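Inosine-uridine preferring nucleoside hydrolase family protein (PDB 2C40) belongs to the inosine-uridine preferring nucleoside hydrolase family, an alpha/beta fold built on a mixed sheet, and binds a calcium ion together with alpha-D-ribofuranose. Local coordinates at residues 63-68 with 128-133; 71-76 with 174-179; 82-87 with 225-230; 149-154 with 245-250; 263-268 with 279-284. All blocks are in the same frame, centred on the assembly; numbering follows the deposited sequence. Where two conformers were deposited one is given.

Contact 1: 63-68 with 128-133; sequences AASNSR and LTDLAR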
# COMPACT_ATOMS: atom_id res chain seq x y z
N ALA A 63 -16.08 19.02 -1.85
CA ALA A 63 -17.32 18.65 -1.22
C ALA A 63 -17.41 17.15 -1.00
O ALA A 63 -16.97 16.35 -1.82
CB ALA A 63 -18.48 19.10 -2.08
N ALA A 64 -18.03 16.79 0.12
CA ALA A 64 -18.31 15.42 0.46
C ALA A 64 -19.71 15.01 0.02
O ALA A 64 -20.69 15.69 0.37
CB ALA A 64 -18.17 15.26 2.02
N SER A 65 -19.80 13.89 -0.71
CA SER A 65 -21.08 13.30 -1.06
C SER A 65 -21.79 12.69 0.14
O SER A 65 -21.15 12.30 1.10
CB SER A 65 -20.89 12.19 -2.11
OG SER A 65 -22.11 11.60 -2.42
N ASN A 66 -23.12 12.67 0.11
CA ASN A 66 -23.87 11.85 1.09
C ASN A 66 -24.67 10.81 0.34
O ASN A 66 -25.59 10.17 0.88
CB ASN A 66 -24.68 12.67 2.14
CG ASN A 66 -25.75 13.58 1.53
OD1 ASN A 66 -26.38 14.35 2.27
ND2 ASN A 66 -25.97 13.50 0.24
N SER A 67 -24.26 10.59 -0.91
CA SER A 67 -24.87 9.56 -1.75
C SER A 67 -24.49 8.22 -1.19
O SER A 67 -23.40 8.03 -0.62
CB SER A 67 -24.43 9.70 -3.19
OG SER A 67 -25.03 10.84 -3.83
N ARG A 68 -25.42 7.29 -1.32
CA ARG A 68 -25.18 5.91 -0.94
C ARG A 68 -25.30 5.01 -2.15
O ARG A 68 -26.06 5.29 -3.06
CB ARG A 68 -26.19 5.50 0.09
CG ARG A 68 -26.07 6.26 1.37
CD ARG A 68 -27.27 5.99 2.22
NE ARG A 68 -27.20 6.71 3.48
CZ ARG A 68 -27.92 6.42 4.56
NH1 ARG A 68 -28.78 5.40 4.55
NH2 ARG A 68 -27.83 7.19 5.64
N LEU A 128 -22.23 7.44 -10.84
CA LEU A 128 -22.91 8.65 -11.29
C LEU A 128 -23.91 9.22 -10.31
O LEU A 128 -24.59 10.16 -10.64
CB LEU A 128 -23.60 8.39 -12.62
CG LEU A 128 -22.68 8.36 -13.84
CD1 LEU A 128 -23.50 7.81 -15.01
CD2 LEU A 128 -22.14 9.76 -14.15
N THR A 129 -24.00 8.70 -9.09
CA THR A 129 -25.16 9.03 -8.25
C THR A 129 -25.24 10.48 -7.75
O THR A 129 -26.35 11.01 -7.67
CB THR A 129 -25.52 7.94 -7.18
OG1 THR A 129 -25.84 8.50 -5.88
CG2 THR A 129 -24.58 6.84 -7.13
N ASP A 130 -24.10 11.16 -7.55
CA ASP A 130 -24.18 12.62 -7.22
C ASP A 130 -24.79 13.43 -8.38
O ASP A 130 -25.50 14.44 -8.16
CB ASP A 130 -22.81 13.23 -6.86
CG ASP A 130 -22.27 12.78 -5.48
OD1 ASP A 130 -23.06 12.51 -4.55
OD2 ASP A 130 -21.02 12.74 -5.34
N LEU A 131 -24.50 13.02 -9.62
CA LEU A 131 -25.12 13.66 -10.78
C LEU A 131 -26.60 13.30 -11.01
O LEU A 131 -27.41 14.15 -11.37
CB LEU A 131 -24.28 13.39 -12.05
CG LEU A 131 -24.80 13.93 -13.40
CD1 LEU A 131 -24.90 15.44 -13.44
CD2 LEU A 131 -23.93 13.44 -14.54
N ALA A 132 -26.95 12.04 -10.89
CA ALA A 132 -28.34 11.60 -11.00
C ALA A 132 -29.19 12.43 -10.08
O ALA A 132 -30.27 12.94 -10.44
CB ALA A 132 -28.44 10.10 -10.61
N ARG A 133 -28.68 12.56 -8.87
CA ARG A 133 -29.34 13.26 -7.79
C ARG A 133 -29.47 14.77 -8.05
O ARG A 133 -30.51 15.31 -7.83
CB ARG A 133 -28.59 12.97 -6.51
CG ARG A 133 -29.35 13.27 -5.29
CD ARG A 133 -29.29 12.08 -4.27
NE ARG A 133 -28.00 12.02 -3.63
CZ ARG A 133 -27.75 12.41 -2.38
NH1 ARG A 133 -28.71 12.85 -1.56
NH2 ARG A 133 -26.51 12.29 -1.93

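Contact 2: 71-76 with 174-179; sequences NPFPKD and SFWDPE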
# COMPACT_ATOMS: atom_id res chain seq x y z
N ASN A 71 -24.72 -1.16 -4.71
CA ASN A 71 -23.84 -2.32 -4.72
C ASN A 71 -22.43 -1.86 -4.34
O ASN A 71 -21.68 -1.41 -5.20
CB ASN A 71 -23.88 -2.99 -6.09
CG ASN A 71 -25.25 -3.49 -6.44
OD1 ASN A 71 -25.80 -4.27 -5.68
ND2 ASN A 71 -25.83 -3.04 -7.59
N PRO A 72 -22.09 -1.90 -3.03
CA PRO A 72 -20.79 -1.37 -2.55
C PRO A 72 -19.53 -2.05 -3.17
O PRO A 72 -19.59 -3.18 -3.55
CB PRO A 72 -20.87 -1.59 -1.05
CG PRO A 72 -22.39 -1.75 -0.74
CD PRO A 72 -22.93 -2.42 -1.92
N PHE A 73 -18.43 -1.31 -3.31
CA PHE A 73 -17.15 -1.86 -3.79
C PHE A 73 -16.54 -2.81 -2.76
O PHE A 73 -16.91 -2.76 -1.58
CB PHE A 73 -16.16 -0.74 -4.08
CG PHE A 73 -16.32 -0.07 -5.44
CD1 PHE A 73 -17.26 0.95 -5.65
CD2 PHE A 73 -15.47 -0.38 -6.47
CE1 PHE A 73 -17.40 1.56 -6.84
CE2 PHE A 73 -15.58 0.27 -7.70
CZ PHE A 73 -16.56 1.21 -7.90
N PRO A 74 -15.63 -3.72 -3.20
CA PRO A 74 -14.93 -4.58 -2.26
C PRO A 74 -14.16 -3.77 -1.22
O PRO A 74 -13.59 -2.75 -1.59
CB PRO A 74 -13.97 -5.39 -3.17
CG PRO A 74 -14.65 -5.35 -4.53
CD PRO A 74 -15.31 -4.05 -4.60
N LYS A 75 -14.13 -4.20 0.05
CA LYS A 75 -13.45 -3.42 1.08
C LYS A 75 -11.99 -3.17 0.73
O LYS A 75 -11.47 -2.08 0.97
CB LYS A 75 -13.53 -4.09 2.43
CG LYS A 75 -12.99 -3.17 3.57
CD LYS A 75 -12.57 -3.93 4.79
CE LYS A 75 -13.42 -3.52 5.97
NZ LYS A 75 -12.84 -3.85 7.28
N ASP A 76 -11.30 -4.17 0.20
CA ASP A 76 -9.81 -4.05 0.09
C ASP A 76 -9.41 -3.00 -0.94
O ASP A 76 -8.41 -2.32 -0.76
CB ASP A 76 -9.10 -5.42 -0.10
N SER A 174 -20.80 1.64 -13.06
CA SER A 174 -22.21 1.44 -13.39
C SER A 174 -22.90 0.55 -12.36
O SER A 174 -23.96 0.88 -11.86
CB SER A 174 -22.40 0.80 -14.76
OG SER A 174 -21.56 1.40 -15.72
N PHE A 175 -22.29 -0.60 -12.08
CA PHE A 175 -22.85 -1.54 -11.10
C PHE A 175 -23.14 -0.91 -9.71
O PHE A 175 -24.13 -1.22 -9.12
CB PHE A 175 -21.91 -2.73 -10.98
CG PHE A 175 -22.42 -3.86 -10.10
CD1 PHE A 175 -23.54 -4.57 -10.46
CD2 PHE A 175 -21.73 -4.21 -8.94
CE1 PHE A 175 -24.02 -5.60 -9.69
CE2 PHE A 175 -22.19 -5.25 -8.12
CZ PHE A 175 -23.31 -5.97 -8.49
N TRP A 176 -22.29 -0.00 -9.25
CA TRP A 176 -22.45 0.60 -7.92
C TRP A 176 -23.80 1.24 -7.75
O TRP A 176 -24.36 1.18 -6.66
CB TRP A 176 -21.39 1.64 -7.63
CG TRP A 176 -21.19 2.07 -6.15
CD1 TRP A 176 -20.45 1.44 -5.23
CD2 TRP A 176 -21.67 3.28 -5.51
NE1 TRP A 176 -20.47 2.11 -4.05
CE2 TRP A 176 -21.19 3.26 -4.20
CE3 TRP A 176 -22.44 4.38 -5.95
CZ2 TRP A 176 -21.42 4.29 -3.29
CZ3 TRP A 176 -22.70 5.40 -5.02
CH2 TRP A 176 -22.18 5.33 -3.70
N ASP A 177 -24.31 1.84 -8.83
CA ASP A 177 -25.64 2.44 -8.85
C ASP A 177 -26.18 2.51 -10.30
O ASP A 177 -26.01 3.54 -11.00
CB ASP A 177 -25.56 3.83 -8.23
CG ASP A 177 -26.92 4.42 -8.00
OD1 ASP A 177 -27.87 3.78 -8.46
OD2 ASP A 177 -27.05 5.48 -7.33
N PRO A 178 -26.80 1.43 -10.75
CA PRO A 178 -27.38 1.33 -12.10
C PRO A 178 -28.51 2.31 -12.38
O PRO A 178 -28.67 2.75 -13.54
CB PRO A 178 -27.88 -0.11 -12.16
CG PRO A 178 -27.14 -0.82 -11.07
CD PRO A 178 -26.94 0.16 -10.00
N GLU A 179 -29.26 2.67 -11.34
CA GLU A 179 -30.36 3.61 -11.46
C GLU A 179 -29.83 5.01 -11.80
O GLU A 179 -30.43 5.72 -12.60
CB GLU A 179 -31.17 3.60 -10.18
CG GLU A 179 -31.85 2.23 -10.03
CD GLU A 179 -32.47 1.95 -8.67
OE1 GLU A 179 -31.79 2.08 -7.60
OE2 GLU A 179 -33.66 1.53 -8.66
O HOH W 1 -18.58 1.48 -1.87

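Contact 3: 82-87 with 225-230; sequences FYVDAL and GQCYAI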
# COMPACT_ATOMS: atom_id res chain seq x y z
N PHE A 82 -6.47 5.58 2.27
CA PHE A 82 -5.76 5.64 3.55
C PHE A 82 -4.28 5.75 3.33
O PHE A 82 -3.60 6.54 3.96
CB PHE A 82 -6.08 4.46 4.46
CG PHE A 82 -7.47 4.50 5.06
CD1 PHE A 82 -8.50 3.71 4.56
CD2 PHE A 82 -7.76 5.39 6.11
CE1 PHE A 82 -9.78 3.76 5.10
CE2 PHE A 82 -9.04 5.44 6.68
CZ PHE A 82 -10.06 4.63 6.17
N TYR A 83 -3.79 5.00 2.36
CA TYR A 83 -2.39 4.95 2.06
C TYR A 83 -1.94 6.19 1.38
O TYR A 83 -0.94 6.76 1.79
CB TYR A 83 -2.04 3.67 1.27
CG TYR A 83 -2.75 2.43 1.80
CD1 TYR A 83 -3.26 1.46 0.92
CD2 TYR A 83 -2.99 2.26 3.16
CE1 TYR A 83 -3.94 0.34 1.41
CE2 TYR A 83 -3.68 1.14 3.66
CZ TYR A 83 -4.14 0.20 2.78
OH TYR A 83 -4.79 -0.91 3.27
N VAL A 84 -2.67 6.66 0.37
CA VAL A 84 -2.26 7.87 -0.32
C VAL A 84 -2.24 9.07 0.65
O VAL A 84 -1.27 9.83 0.66
CB VAL A 84 -3.14 8.19 -1.55
CG1 VAL A 84 -2.73 9.51 -2.16
CG2 VAL A 84 -3.02 7.06 -2.57
N ASP A 85 -3.27 9.17 1.50
CA ASP A 85 -3.40 10.23 2.54
C ASP A 85 -2.27 10.24 3.55
O ASP A 85 -1.88 11.30 4.12
CB ASP A 85 -4.71 10.00 3.30
CG ASP A 85 -5.03 11.10 4.26
OD1 ASP A 85 -4.83 12.27 3.86
OD2 ASP A 85 -5.46 10.77 5.39
N ALA A 86 -1.72 9.04 3.80
CA ALA A 86 -0.60 8.91 4.73
C ALA A 86 0.77 9.12 4.10
O ALA A 86 1.73 9.06 4.81
CB ALA A 86 -0.64 7.59 5.46
N LEU A 87 0.86 9.42 2.81
CA LEU A 87 2.17 9.61 2.16
C LEU A 87 2.86 10.95 2.62
O LEU A 87 2.21 12.01 2.69
CB LEU A 87 2.02 9.56 0.64
CG LEU A 87 1.71 8.25 -0.10
CD1 LEU A 87 1.58 8.55 -1.55
CD2 LEU A 87 2.75 7.17 0.14
N GLY A 225 4.75 7.60 -8.77
CA GLY A 225 5.27 6.29 -8.41
C GLY A 225 4.85 5.74 -7.04
O GLY A 225 4.59 4.56 -6.91
N GLN A 226 4.81 6.59 -6.03
CA GLN A 226 4.32 6.19 -4.70
C GLN A 226 2.87 5.75 -4.79
O GLN A 226 2.50 4.68 -4.30
CB GLN A 226 4.49 7.33 -3.71
CG GLN A 226 5.96 7.49 -3.35
CD GLN A 226 6.26 8.71 -2.53
OE1 GLN A 226 5.69 8.90 -1.48
NE2 GLN A 226 7.20 9.52 -2.99
N CYS A 227 2.06 6.56 -5.46
CA CYS A 227 0.68 6.20 -5.68
C CYS A 227 0.53 4.79 -6.32
O CYS A 227 -0.21 3.97 -5.80
CB CYS A 227 0.00 7.27 -6.48
SG CYS A 227 -0.34 8.74 -5.47
N TYR A 228 1.31 4.48 -7.36
CA TYR A 228 1.16 3.19 -8.05
C TYR A 228 1.82 1.98 -7.39
O TYR A 228 1.53 0.85 -7.75
CB TYR A 228 1.55 3.36 -9.52
CG TYR A 228 0.44 4.08 -10.26
CD1 TYR A 228 0.64 5.34 -10.83
CD2 TYR A 228 -0.85 3.53 -10.31
CE1 TYR A 228 -0.38 5.99 -11.48
CE2 TYR A 228 -1.87 4.16 -10.90
CZ TYR A 228 -1.65 5.41 -11.49
OH TYR A 228 -2.71 6.04 -12.11
N ALA A 229 2.67 2.21 -6.39
CA ALA A 229 3.27 1.18 -5.56
C ALA A 229 2.21 0.43 -4.76
O ALA A 229 2.35 -0.74 -4.41
CB ALA A 229 4.24 1.85 -4.61
N ILE A 230 1.19 1.17 -4.40
CA ILE A 230 -0.03 0.71 -3.69
C ILE A 230 -0.86 -0.31 -4.50
O ILE A 230 -1.67 -1.05 -3.99
CB ILE A 230 -0.87 2.01 -3.37
CG1 ILE A 230 -0.16 2.79 -2.22
CG2 ILE A 230 -2.29 1.71 -3.12
CD1 ILE A 230 -0.72 4.24 -1.82

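Contact 4: 149-154 with 245-250; sequences VWMGGT and LWDVLT. With CA (calcium ion), chain C; RIB (alpha-D-ribofuranose), chain D.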
# COMPACT_ATOMS: atom_id res chain seq x y z
N VAL A 149 -17.95 13.60 -19.29
CA VAL A 149 -16.97 12.56 -19.55
C VAL A 149 -16.95 11.65 -18.35
O VAL A 149 -16.71 12.06 -17.25
CB VAL A 149 -15.57 13.14 -19.86
CG1 VAL A 149 -14.62 12.03 -20.36
CG2 VAL A 149 -15.70 14.24 -20.94
N TRP A 150 -17.22 10.38 -18.60
CA TRP A 150 -17.38 9.39 -17.56
C TRP A 150 -16.60 8.11 -17.86
O TRP A 150 -16.64 7.57 -18.97
CB TRP A 150 -18.88 9.08 -17.37
CG TRP A 150 -19.22 8.11 -16.26
CD1 TRP A 150 -18.77 8.13 -14.95
CD2 TRP A 150 -20.05 6.97 -16.38
NE1 TRP A 150 -19.28 7.07 -14.27
CE2 TRP A 150 -20.08 6.34 -15.11
CE3 TRP A 150 -20.79 6.41 -17.44
CZ2 TRP A 150 -20.82 5.18 -14.86
CZ3 TRP A 150 -21.52 5.25 -17.21
CH2 TRP A 150 -21.51 4.63 -15.92
N MET A 151 -15.91 7.65 -16.82
CA MET A 151 -15.38 6.32 -16.75
C MET A 151 -16.48 5.38 -16.29
O MET A 151 -16.89 5.34 -15.13
CB MET A 151 -14.18 6.26 -15.79
CG MET A 151 -13.29 4.97 -16.00
SD MET A 151 -13.99 3.38 -15.42
CE MET A 151 -13.83 2.39 -16.87
N GLY A 152 -16.97 4.58 -17.21
CA GLY A 152 -17.99 3.60 -16.88
C GLY A 152 -18.31 2.73 -18.08
O GLY A 152 -17.98 3.05 -19.24
N GLY A 153 -18.90 1.58 -17.78
CA GLY A 153 -19.50 0.70 -18.77
C GLY A 153 -18.50 -0.20 -19.45
O GLY A 153 -17.30 -0.04 -19.27
N THR A 154 -19.05 -1.15 -20.20
CA THR A 154 -18.31 -1.99 -21.13
C THR A 154 -19.29 -2.63 -22.14
O THR A 154 -20.48 -2.88 -21.84
CB THR A 154 -17.45 -3.09 -20.38
OG1 THR A 154 -16.62 -3.80 -21.29
CG2 THR A 154 -18.32 -4.10 -19.59
N LEU A 245 -5.20 2.34 -16.46
CA LEU A 245 -5.36 3.64 -15.81
C LEU A 245 -6.65 4.28 -16.32
O LEU A 245 -6.63 5.27 -17.03
CB LEU A 245 -4.17 4.53 -16.18
CG LEU A 245 -2.81 3.90 -15.88
CD1 LEU A 245 -1.76 4.37 -16.79
CD2 LEU A 245 -2.48 4.24 -14.47
N TRP A 246 -7.76 3.66 -15.99
CA TRP A 246 -9.04 4.06 -16.55
C TRP A 246 -9.44 5.48 -16.26
O TRP A 246 -9.83 6.19 -17.15
CB TRP A 246 -10.14 3.19 -16.00
CG TRP A 246 -10.09 1.87 -16.54
CD1 TRP A 246 -10.46 1.50 -17.79
CD2 TRP A 246 -9.67 0.70 -15.87
NE1 TRP A 246 -10.27 0.15 -17.95
CE2 TRP A 246 -9.79 -0.37 -16.78
CE3 TRP A 246 -9.15 0.46 -14.60
CZ2 TRP A 246 -9.46 -1.69 -16.45
CZ3 TRP A 246 -8.80 -0.86 -14.28
CH2 TRP A 246 -8.96 -1.91 -15.20
N ASP A 247 -9.32 5.86 -15.00
CA ASP A 247 -9.68 7.21 -14.57
C ASP A 247 -8.71 8.30 -15.10
O ASP A 247 -9.14 9.38 -15.49
CB ASP A 247 -9.77 7.25 -13.06
CG ASP A 247 -10.79 6.26 -12.52
OD1 ASP A 247 -11.64 5.75 -13.32
OD2 ASP A 247 -10.80 6.03 -11.30
N VAL A 248 -7.41 7.96 -15.13
CA VAL A 248 -6.38 8.87 -15.56
C VAL A 248 -6.59 9.16 -17.06
O VAL A 248 -6.38 10.29 -17.49
CB VAL A 248 -4.95 8.32 -15.28
CG1 VAL A 248 -3.91 9.20 -15.86
CG2 VAL A 248 -4.69 8.22 -13.78
N LEU A 249 -6.98 8.15 -17.82
CA LEU A 249 -7.23 8.28 -19.22
C LEU A 249 -8.48 9.14 -19.47
O LEU A 249 -8.52 9.91 -20.42
CB LEU A 249 -7.45 6.93 -19.85
CG LEU A 249 -7.64 6.79 -21.36
CD1 LEU A 249 -9.08 6.63 -21.67
CD2 LEU A 249 -7.00 7.92 -22.20
N THR A 250 -9.49 8.94 -18.64
CA THR A 250 -10.71 9.75 -18.66
C THR A 250 -10.39 11.22 -18.46
O THR A 250 -10.86 12.06 -19.24
CB THR A 250 -11.71 9.28 -17.57
OG1 THR A 250 -11.96 7.87 -17.71
CG2 THR A 250 -13.01 10.02 -17.67
CA CA C . -12.62 5.64 -9.68
O5 RIB D . -14.48 -0.11 -12.87
C5 RIB D . -13.26 0.69 -12.87
C4 RIB D . -13.33 1.65 -11.68
O4 RIB D . -13.28 0.84 -10.49
C3 RIB D . -12.26 2.76 -11.56
O3 RIB D . -12.90 4.05 -11.82
C2 RIB D . -11.58 2.55 -10.14
O2 RIB D . -11.34 3.66 -9.15
C1 RIB D . -12.43 1.43 -9.48
O HOH W 2 -14.37 3.94 -9.28

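Contact 5: 263-268 with 279-284; sequences QTINSI and TVETDD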
# COMPACT_ATOMS: atom_id res chain seq x y z
N GLN A 263 -16.20 6.69 -31.15
CA GLN A 263 -17.27 6.16 -31.99
C GLN A 263 -18.59 6.36 -31.24
O GLN A 263 -18.76 5.90 -30.10
CB GLN A 263 -17.08 4.66 -32.34
CG GLN A 263 -16.69 4.39 -33.81
CD GLN A 263 -17.82 4.58 -34.81
OE1 GLN A 263 -18.77 5.32 -34.59
NE2 GLN A 263 -17.75 3.85 -35.91
N THR A 264 -19.50 7.04 -31.89
CA THR A 264 -20.83 7.23 -31.36
C THR A 264 -21.61 5.95 -31.56
O THR A 264 -21.70 5.44 -32.67
CB THR A 264 -21.53 8.39 -32.07
OG1 THR A 264 -20.77 9.58 -31.82
CG2 THR A 264 -22.98 8.55 -31.56
N ILE A 265 -22.12 5.42 -30.46
CA ILE A 265 -23.00 4.26 -30.49
C ILE A 265 -24.23 4.58 -29.65
O ILE A 265 -24.15 5.44 -28.80
CB ILE A 265 -22.28 2.92 -30.06
CG1 ILE A 265 -22.03 2.85 -28.57
CG2 ILE A 265 -20.95 2.66 -30.87
CD1 ILE A 265 -22.16 1.41 -28.06
N ASN A 266 -25.36 3.93 -29.95
CA ASN A 266 -26.60 4.06 -29.19
C ASN A 266 -26.67 2.94 -28.17
O ASN A 266 -26.37 1.77 -28.49
CB ASN A 266 -27.84 4.01 -30.08
CG ASN A 266 -27.93 5.18 -31.04
OD1 ASN A 266 -27.55 6.31 -30.73
ND2 ASN A 266 -28.39 4.89 -32.21
N SER A 267 -27.14 3.29 -26.98
CA SER A 267 -26.89 2.50 -25.79
C SER A 267 -28.03 2.58 -24.79
O SER A 267 -28.71 3.59 -24.72
CB SER A 267 -25.57 2.99 -25.14
OG SER A 267 -25.07 2.02 -24.25
N ILE A 268 -28.26 1.49 -24.08
CA ILE A 268 -29.09 1.44 -22.86
C ILE A 268 -28.27 0.88 -21.63
O ILE A 268 -27.27 0.22 -21.78
CB ILE A 268 -30.31 0.55 -23.09
CG1 ILE A 268 -29.90 -0.93 -23.24
CG2 ILE A 268 -31.13 1.05 -24.32
CD1 ILE A 268 -31.08 -1.86 -23.47
N THR A 279 -24.23 -2.21 -19.81
CA THR A 279 -24.42 -1.29 -20.90
C THR A 279 -24.40 -2.10 -22.18
O THR A 279 -23.50 -2.93 -22.39
CB THR A 279 -23.28 -0.25 -20.95
OG1 THR A 279 -22.01 -0.91 -20.95
CG2 THR A 279 -23.38 0.73 -19.78
N VAL A 280 -25.40 -1.83 -23.03
CA VAL A 280 -25.72 -2.65 -24.18
C VAL A 280 -25.96 -1.72 -25.39
O VAL A 280 -26.73 -0.79 -25.30
CB VAL A 280 -27.03 -3.48 -23.92
CG1 VAL A 280 -27.40 -4.34 -25.11
CG2 VAL A 280 -26.89 -4.34 -22.69
N GLU A 281 -25.30 -2.00 -26.52
CA GLU A 281 -25.53 -1.23 -27.74
C GLU A 281 -26.84 -1.70 -28.39
O GLU A 281 -26.99 -2.89 -28.63
CB GLU A 281 -24.36 -1.37 -28.72
CG GLU A 281 -24.62 -0.64 -30.04
CD GLU A 281 -23.55 -0.80 -31.11
OE1 GLU A 281 -23.72 -0.17 -32.20
OE2 GLU A 281 -22.57 -1.54 -30.88
N THR A 282 -27.77 -0.77 -28.61
CA THR A 282 -29.10 -1.04 -29.16
C THR A 282 -29.36 0.03 -30.19
O THR A 282 -29.01 1.17 -29.94
CB THR A 282 -30.25 -0.83 -28.12
OG1 THR A 282 -29.86 -1.21 -26.80
CG2 THR A 282 -31.47 -1.64 -28.54
N ASP A 283 -30.03 -0.28 -31.31
CA ASP A 283 -30.36 0.76 -32.33
C ASP A 283 -31.35 1.80 -31.75
O ASP A 283 -31.32 2.98 -32.13
CB ASP A 283 -30.92 0.18 -33.64
CG ASP A 283 -30.34 -1.20 -34.00
OD1 ASP A 283 -29.86 -1.37 -35.15
OD2 ASP A 283 -30.40 -2.11 -33.12
N ASP A 284 -32.16 1.35 -30.80
CA ASP A 284 -33.12 2.18 -30.08
C ASP A 284 -32.53 3.10 -28.98
O ASP A 284 -33.20 4.06 -28.56
CB ASP A 284 -34.12 1.26 -29.38

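Contact 1: 63-68 with 128-133
Two serines of the loop 65-67 converge on one carboxylate oxygen of helix 129-137. Ser65 OG gives a bond of 2.5 Å to the syn lone pair of Asp130 OD1, and Ser67 OG reaches the same OD1 at 2.7 Å on its anti side, 32° out of the carboxylate plane. With OG anti to its own backbone N (chi1 178°), Ser65 also accepts from Ser67 N at 2.8 Å, an ST turn that sets the second hydroxyl beside the first. The cationic part is Arg133, whose chain bends at chi2 and chi3 and grips Ser67 OG side-on with two nitrogens, NH2 at 2.8 Å and NE at 3.2 Å, with that oxygen close to the guanidinium plane. Ser67 OG thus relays between carboxylate and guanidinium, linking opposite charges through a hydroxyl. Around this polar cluster, His106 of helix 105-115 touches Arg133, Ala180 of helix 178-186 packs on Thr129, and Ser65 continues from edge strand 62-64 with a backbone bond to Val34.

Contact 2: 71-76 with 174-179
Asn71 meets helix 172-176 through its backbone, its amide and its CB. Asn71 N donates to Trp176 O at 3.1 Å, while Asn71 ND2 gives Phe175 O a nearly straight bond of 2.9 Å with that oxygen in the amide plane. Asn71 CB lies over one face of the Phe175 ring, 3.9 Å from its centroid in a CH-pi contact, and the amide stacks on the ring with the planes 12° apart. Asn71 CG is anti to the carbonyl carbon (chi1 -61°), which sets it by the Phe175 ring, nearest to CZ. On the indole side, Phe73 CD1 touches Trp176 CD1 at 3.3 Å, the rings inclined at 38°. A water accepts from Trp176 NE1 at 3.0 Å and from Phe73 N at 3.1 Å, tying the indole to the loop. Further out, Asn71 ND2 also donates to Gln276, Trp172 stacks on Phe73 and meets Phe175 edge-to-face, and Thr129 packs on Trp176. Phe73 belongs to the pocket of alpha-D-ribofuranose and touches it. Uncharged bonds thus fasten Asn71 to the main-chain carbonyls of Phe175 and Trp176, while Phe73 is met by Trp176 and the stacked Trp172, consistent with a fixed place for this pocket ring.

Contact 3: 82-87 with 225-230
Ile230 CG1 stands anti to the carbonyl carbon (chi1 -73°) and CD1 continues extended (chi2 173°), carrying the end methyl to helix 80-85. There Ile230 CD1 touches Tyr83 CB at 3.4 Å and Val84 CG2 at 3.7 Å, the valine branch that is anti to its own carbonyl carbon. The Ile230 and Val84 side chains cross at about a right angle; Ile230 CG2 instead lies near the plane of the Tyr83 ring, at its edge. One turn back, Cys227 SG comes within 4.2 Å of Val84 CG1. Leu87 and Gln226 slide past each other in opposite directions, Leu87 CD1 lying 3.8 Å from Gln226 CB. Leu87 CD2 approaches Gln226 OE1, while Gln226 NE2 is bonded to Asp222. Val12 and Leu15 of helix 12-21 touch Ile230 and Val84, respectively, and Ala229 of the second subunit packs on Tyr83. Segments 82-87 and 225-230 thus join by apolar contact beside the subunit interface, and the chemistry leaves one polar atom, Gln226 OE1, buried with no partner in the model.

Contact 4: 149-154 with 245-250
The Trp246 indole is approached obliquely by Met151 CE, 3.6 Å from Trp246 CD1, and by C5 of alpha-D-ribofuranose. Met151 SD lies 5.0 Å from the centroid of the five-membered ring, 41° off its normal, an oblique Met-aromatic contact. The other indole, that of Trp150, points to the opposite side of the strand; Gly152 CA sits over one of its faces toward the rim, and its NE1 donates to Gly126 O. Met151 CG is anti to the backbone N (chi1 -163°), against Asp247 OD1 at 3.2 Å; the bend at chi2 takes SD to C5 of the sugar and that at chi3 takes CE to Trp246. Asp247 OD2 binds the calcium ion at 2.5 Å, and Asp247 OD1 lies 2.6 Å from O3 of the ribofuranose. Further back along the strand, Thr250 CG2 packs on Val149 CG1 at 3.7 Å, and Thr250 OG1 donates to Trp246 O at 2.8 Å, a bond within the helix that occupies the hydroxyl as it rests against Met151 CB. Strand 149-151 and helix 246-250 run antiparallel, at 170°, with axes 8.2 Å apart. Asp9, Asp14 and the carbonyl of Thr125 complete the protein ligands of the metal. A calcium ion held by aspartates and a carbonyl at the C-terminal edge of the sheet and on first turns of adjoining helices, also bound by O2 and O3 of the sugar, is the hallmark site of the nucleoside hydrolase fold.

Contact 5: 263-268 with 279-284
Ile268 and Val280 form the close-knit end of this strand pair. Ile268 N donates to Val280 O at 3.0 Å and Val280 N to Ile268 O at the same distance, both donors in the plane of the carbonyl they meet. On the face of the sheet these two side chains share, Ile268 CG1 touches Val280 CB at 3.9 Å, and Thr282 OG1 rests 3.6 Å from the same CG1. Ile268 CG1 lies between the backbone N and the carbonyl carbon (chi1 68°), a crowded position that turns it to both partners. Ser267 and Glu281, the adjacent non-hydrogen-bonded pair, bring their CA atoms to 4.4 Å, and Ser267 OG adds only a weak bond to Val280 O. The strands belong to an antiparallel beta hairpin, 261-269 with 279-281, at the margin of the mixed sheet; on its other side strand 261-269 pairs with strand 286-292. Thr279 OG1 bonds outward to Thr154 O, and Phe155 packs on Ile265, Ser267 and Thr279. Past Glu281 the regular pairing ends; Thr282 N still donates to Asn266 O at 2.9 Å, from 38° above the carbonyl plane. The exposed Glu281 stretches out fully, its CB 3.6 Å from Ile265 CD1, the two side chains crossing at about a right angle. Asn266 ND2 comes no nearer than 3.5 Å to Asp283 O, where the chain turns away at the solvent side.

Overall arrangement
Contact 4 borders both the sugar and the calcium ion, and the others are arranged about it. Contact 2, its centre 15 Å away, brings Phe73 to about 4 Å from the ribofuranose. Contact 1 adjoins both: Arg68 C is 3.5 Å from Trp176 CH2, and Leu128 CG lies 3.5 Å from Trp150 CE2. Contact 5 continues from 149-154 through a probable hydrogen bond between Thr154 N and Thr279 OG1, 3.1 Å long. Contact 3 meets contact 4 through Tyr228 and Leu245, and lies across the chain's centre from contact 5, with centres about 37 Å apart.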